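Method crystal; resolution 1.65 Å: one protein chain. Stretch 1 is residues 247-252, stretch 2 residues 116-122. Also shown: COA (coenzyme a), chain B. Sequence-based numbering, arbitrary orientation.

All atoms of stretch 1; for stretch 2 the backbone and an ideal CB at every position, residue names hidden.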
# COMPACT_ATOMS: atom_id res chain seq x y z
N GLY A 247 8.35 5.98 -12.31
CA GLY A 247 8.23 7.41 -12.05
C GLY A 247 8.63 8.18 -13.29
O GLY A 247 9.40 7.70 -14.12
N CYS A 248 8.07 9.41 -13.43
CA CYS A 248 8.43 10.28 -14.56
C CYS A 248 9.42 11.33 -14.10
O CYS A 248 9.18 11.99 -13.07
CB CYS A 248 7.18 10.95 -15.14
SG CYS A 248 7.52 12.23 -16.41
N PRO A 249 10.53 11.52 -14.82
CA PRO A 249 11.53 12.50 -14.37
C PRO A 249 11.06 13.94 -14.44
O PRO A 249 11.68 14.80 -13.80
CB PRO A 249 12.71 12.26 -15.32
CG PRO A 249 12.45 10.90 -15.94
CD PRO A 249 10.97 10.78 -16.01
N PHE A 250 10.01 14.24 -15.19
CA PHE A 250 9.52 15.60 -15.35
C PHE A 250 8.26 15.88 -14.55
O PHE A 250 7.73 16.99 -14.61
CB PHE A 250 9.30 15.90 -16.84
CG PHE A 250 10.55 15.74 -17.67
CD1 PHE A 250 11.57 16.67 -17.58
CD2 PHE A 250 10.71 14.64 -18.50
CE1 PHE A 250 12.73 16.52 -18.33
CE2 PHE A 250 11.87 14.49 -19.25
CZ PHE A 250 12.88 15.43 -19.16
N ALA A 251 7.77 14.89 -13.79
CA ALA A 251 6.73 15.12 -12.79
C ALA A 251 7.40 15.13 -11.42
O ALA A 251 7.79 14.06 -10.93
CB ALA A 251 5.66 14.04 -12.87
N PRO A 252 7.55 16.29 -10.77
CA PRO A 252 8.40 16.37 -9.58
C PRO A 252 7.89 15.47 -8.46
O PRO A 252 6.69 15.41 -8.18
CB PRO A 252 8.32 17.85 -9.18
CG PRO A 252 7.80 18.56 -10.38
CD PRO A 252 6.90 17.58 -11.07
N UNK A 116 0.12 22.55 -17.75
CA UNK A 116 1.46 22.79 -17.22
C UNK A 116 2.32 21.54 -17.31
O UNK A 116 3.49 21.60 -17.71
CB UNK A 116 1.38 23.27 -15.77
N UNK A 117 1.76 20.39 -16.94
CA UNK A 117 2.53 19.15 -17.02
C UNK A 117 2.81 18.76 -18.47
O UNK A 117 3.89 18.25 -18.77
CB UNK A 117 1.79 18.02 -16.31
N UNK A 118 1.86 18.98 -19.38
CA UNK A 118 2.12 18.66 -20.78
C UNK A 118 3.26 19.52 -21.33
O UNK A 118 4.11 19.02 -22.09
CB UNK A 118 0.85 18.86 -21.62
N UNK A 119 3.29 20.80 -20.97
CA UNK A 119 4.40 21.65 -21.40
C UNK A 119 5.72 21.20 -20.76
O UNK A 119 6.76 21.18 -21.43
CB UNK A 119 4.11 23.11 -21.05
N UNK A 120 5.70 20.83 -19.48
CA UNK A 120 6.93 20.42 -18.82
C UNK A 120 7.47 19.11 -19.39
O UNK A 120 8.69 18.92 -19.47
CB UNK A 120 6.69 20.28 -17.31
N UNK A 121 6.59 18.20 -19.80
CA UNK A 121 6.93 16.85 -20.19
C UNK A 121 7.13 16.70 -21.69
O UNK A 121 8.07 16.04 -22.14
CB UNK A 121 5.84 15.89 -19.72
N UNK A 122 6.24 17.32 -22.47
CA UNK A 122 6.23 17.19 -23.92
C UNK A 122 6.64 18.47 -24.64
O UNK A 122 6.74 18.45 -25.87
CB UNK A 122 4.84 16.77 -24.39
N1A COA B . 12.25 10.84 -30.75
C2A COA B . 13.50 11.24 -30.99
N3A COA B . 13.95 12.42 -31.40
C4A COA B . 12.93 13.28 -31.55
C5A COA B . 11.59 13.03 -31.34
C6A COA B . 11.24 11.73 -30.91
N6A COA B . 9.99 11.35 -30.68
N7A COA B . 10.83 14.16 -31.61
C8A COA B . 11.71 15.07 -31.97
N9A COA B . 13.00 14.59 -31.96
C1B COA B . 14.23 15.30 -32.33
C2B COA B . 14.22 15.88 -33.75
O2B COA B . 14.49 14.94 -34.77
C3B COA B . 15.27 16.97 -33.59
O3B COA B . 16.57 16.40 -33.47
P3B COA B . 17.71 17.50 -33.80
O7A COA B . 17.97 18.30 -32.54
O8A COA B . 17.13 18.37 -34.91
O9A COA B . 18.93 16.73 -34.26
C4B COA B . 14.79 17.57 -32.28
O4B COA B . 14.42 16.41 -31.48
C5B COA B . 13.56 18.41 -32.48
O5B COA B . 13.17 18.99 -31.22
P1A COA B . 11.66 19.50 -31.11
O1A COA B . 10.82 18.87 -32.17
O2A COA B . 11.64 20.98 -30.93
O3A COA B . 11.28 18.79 -29.72
P2A COA B . 11.73 19.09 -28.22
O4A COA B . 11.01 20.31 -27.75
O5A COA B . 13.21 19.04 -28.10
O6A COA B . 11.14 17.78 -27.51
CBP COA B . 9.58 15.98 -27.31
CCP COA B . 9.73 17.46 -27.65
CDP COA B . 8.10 15.60 -27.26
CEP COA B . 10.27 15.14 -28.39
CAP COA B . 10.24 15.75 -25.95
OAP COA B . 9.73 16.70 -25.02
C9P COA B . 10.02 14.35 -25.40
O9P COA B . 10.59 13.39 -25.90
N8P COA B . 9.21 14.25 -24.36
C7P COA B . 8.80 12.97 -23.79
C6P COA B . 9.40 12.76 -22.42
C5P COA B . 8.85 11.52 -21.76
O5P COA B . 8.84 10.44 -22.35
N4P COA B . 8.41 11.66 -20.50
C3P COA B . 8.01 10.54 -19.65
C2P COA B . 6.89 9.73 -20.24
S1P COA B . 5.47 10.76 -20.69

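Stretch 2 is helical throughout, and stretch 1 meets it as a loop, a type I beta turn from Cys248 to Ala251, with no hydrogen bond passing between the two.

Position 116 opens the stretch, within a helix that begins earlier in the chain, and its ideal CB has nothing of stretch 1 within 5.5 Å. The turn therefore sets no demand here, and many helix-compatible residues would serve. The deposited residue is Thr116, whose backbone O accepts from N of position 120 at 2.9 Å, an ordinary helical bond.

At position 117 the CA-to-CB bond points sideways, and again nothing of stretch 1 lies within 5.5 Å of the ideal CB. A short side chain would not reach the Ala251 methyl, so a longer or flat one, whether aromatic, aliphatic or amide, would be needed to touch it. The residue is His117. With chi1 in t, its ring extends until NE2 lies 3.4 Å from Ala251 CB, which sits at the ring edge, near its plane; His117 CD2 is 4.3 Å from Phe250 O. This is packing, and it has a cost: NE2 is buried by the contact without a partner in the model, while ND1 is hydrogen-bonded elsewhere in the structure.

Positions 118 and 119 are out of reach of the turn, so stretch 1 gives no means of choosing between polar and apolar side chains. They are Asn118 and Leu119, and neither touches stretch 1.

Position 120 is tighter. Its CB points sideways, 4.4 Å from Phe250 O, so there is a neighbour at once but no obvious pocket, and a small residue such as alanine or serine fits readily. Ala120 is found. Its methyl packs beside Phe250 O, and stretch 1 covers 29 Å² of the residue; its backbone O comes 4.1 Å from Phe250 CB.

Position 121 is the most informative. Its CA is 5.6 Å from Phe250 CA, and the ideal CB lies 4.5 Å from Phe250 CB and 5.2 Å from Cys248 SG. The pantetheine arm of coenzyme A also passes nearby, offering the amide N4P as a donor. A medium-sized side chain carrying an acceptor suits this place; asparagine or aspartate would be natural candidates, and glutamine could be considered. The residue is Asn121, with chi1 in t. The end of its side chain comes nearer to the turn than the CB direction suggests: OD1 is 3.5 Å from both Cys248 SG and Phe250 CD2, and accepts a hydrogen bond from COA N4P at 2.9 Å. One atom thus touches both the turn and the cofactor. The backbone contributes as well, since COA N8P donates to Asn121 O at 3.1 Å. In the side chain, Asn121 ND2 lies 2.9 Å from COA S1P.

Position 122 directs its CB away from stretch 1, so the turn imposes no preference. Met122 occupies it; its backbone O approaches COA CDP at 3.5 Å, and its N closes a helical bond to Asn118 O at 2.8 Å.

Stretch 2 116-122: THNLANM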
# COMPACT_ATOMS: atom_id res chain seq x y z
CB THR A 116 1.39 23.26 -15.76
OG1 THR A 116 0.62 24.46 -15.67
CG2 THR A 116 2.79 23.50 -15.23
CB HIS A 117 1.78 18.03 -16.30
CG HIS A 117 2.59 16.78 -16.15
ND1 HIS A 117 2.49 15.72 -17.03
CD2 HIS A 117 3.51 16.41 -15.23
CE1 HIS A 117 3.31 14.76 -16.66
NE2 HIS A 117 3.94 15.15 -15.57
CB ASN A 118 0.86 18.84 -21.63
CG ASN A 118 0.84 17.90 -22.83
OD1 ASN A 118 0.77 16.68 -22.67
ND2 ASN A 118 0.93 18.47 -24.03
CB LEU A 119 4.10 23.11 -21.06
CG LEU A 119 3.03 23.79 -21.92
CD1 LEU A 119 2.55 25.07 -21.25
CD2 LEU A 119 3.58 24.09 -23.31
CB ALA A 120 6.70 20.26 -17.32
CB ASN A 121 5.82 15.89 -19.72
CG ASN A 121 6.26 14.44 -19.69
OD1 ASN A 121 7.40 14.13 -19.34
ND2 ASN A 121 5.35 13.54 -20.04
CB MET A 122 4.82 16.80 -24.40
CG MET A 122 4.29 15.50 -23.83
SD MET A 122 5.34 14.13 -24.33
CE MET A 122 4.38 12.72 -23.77
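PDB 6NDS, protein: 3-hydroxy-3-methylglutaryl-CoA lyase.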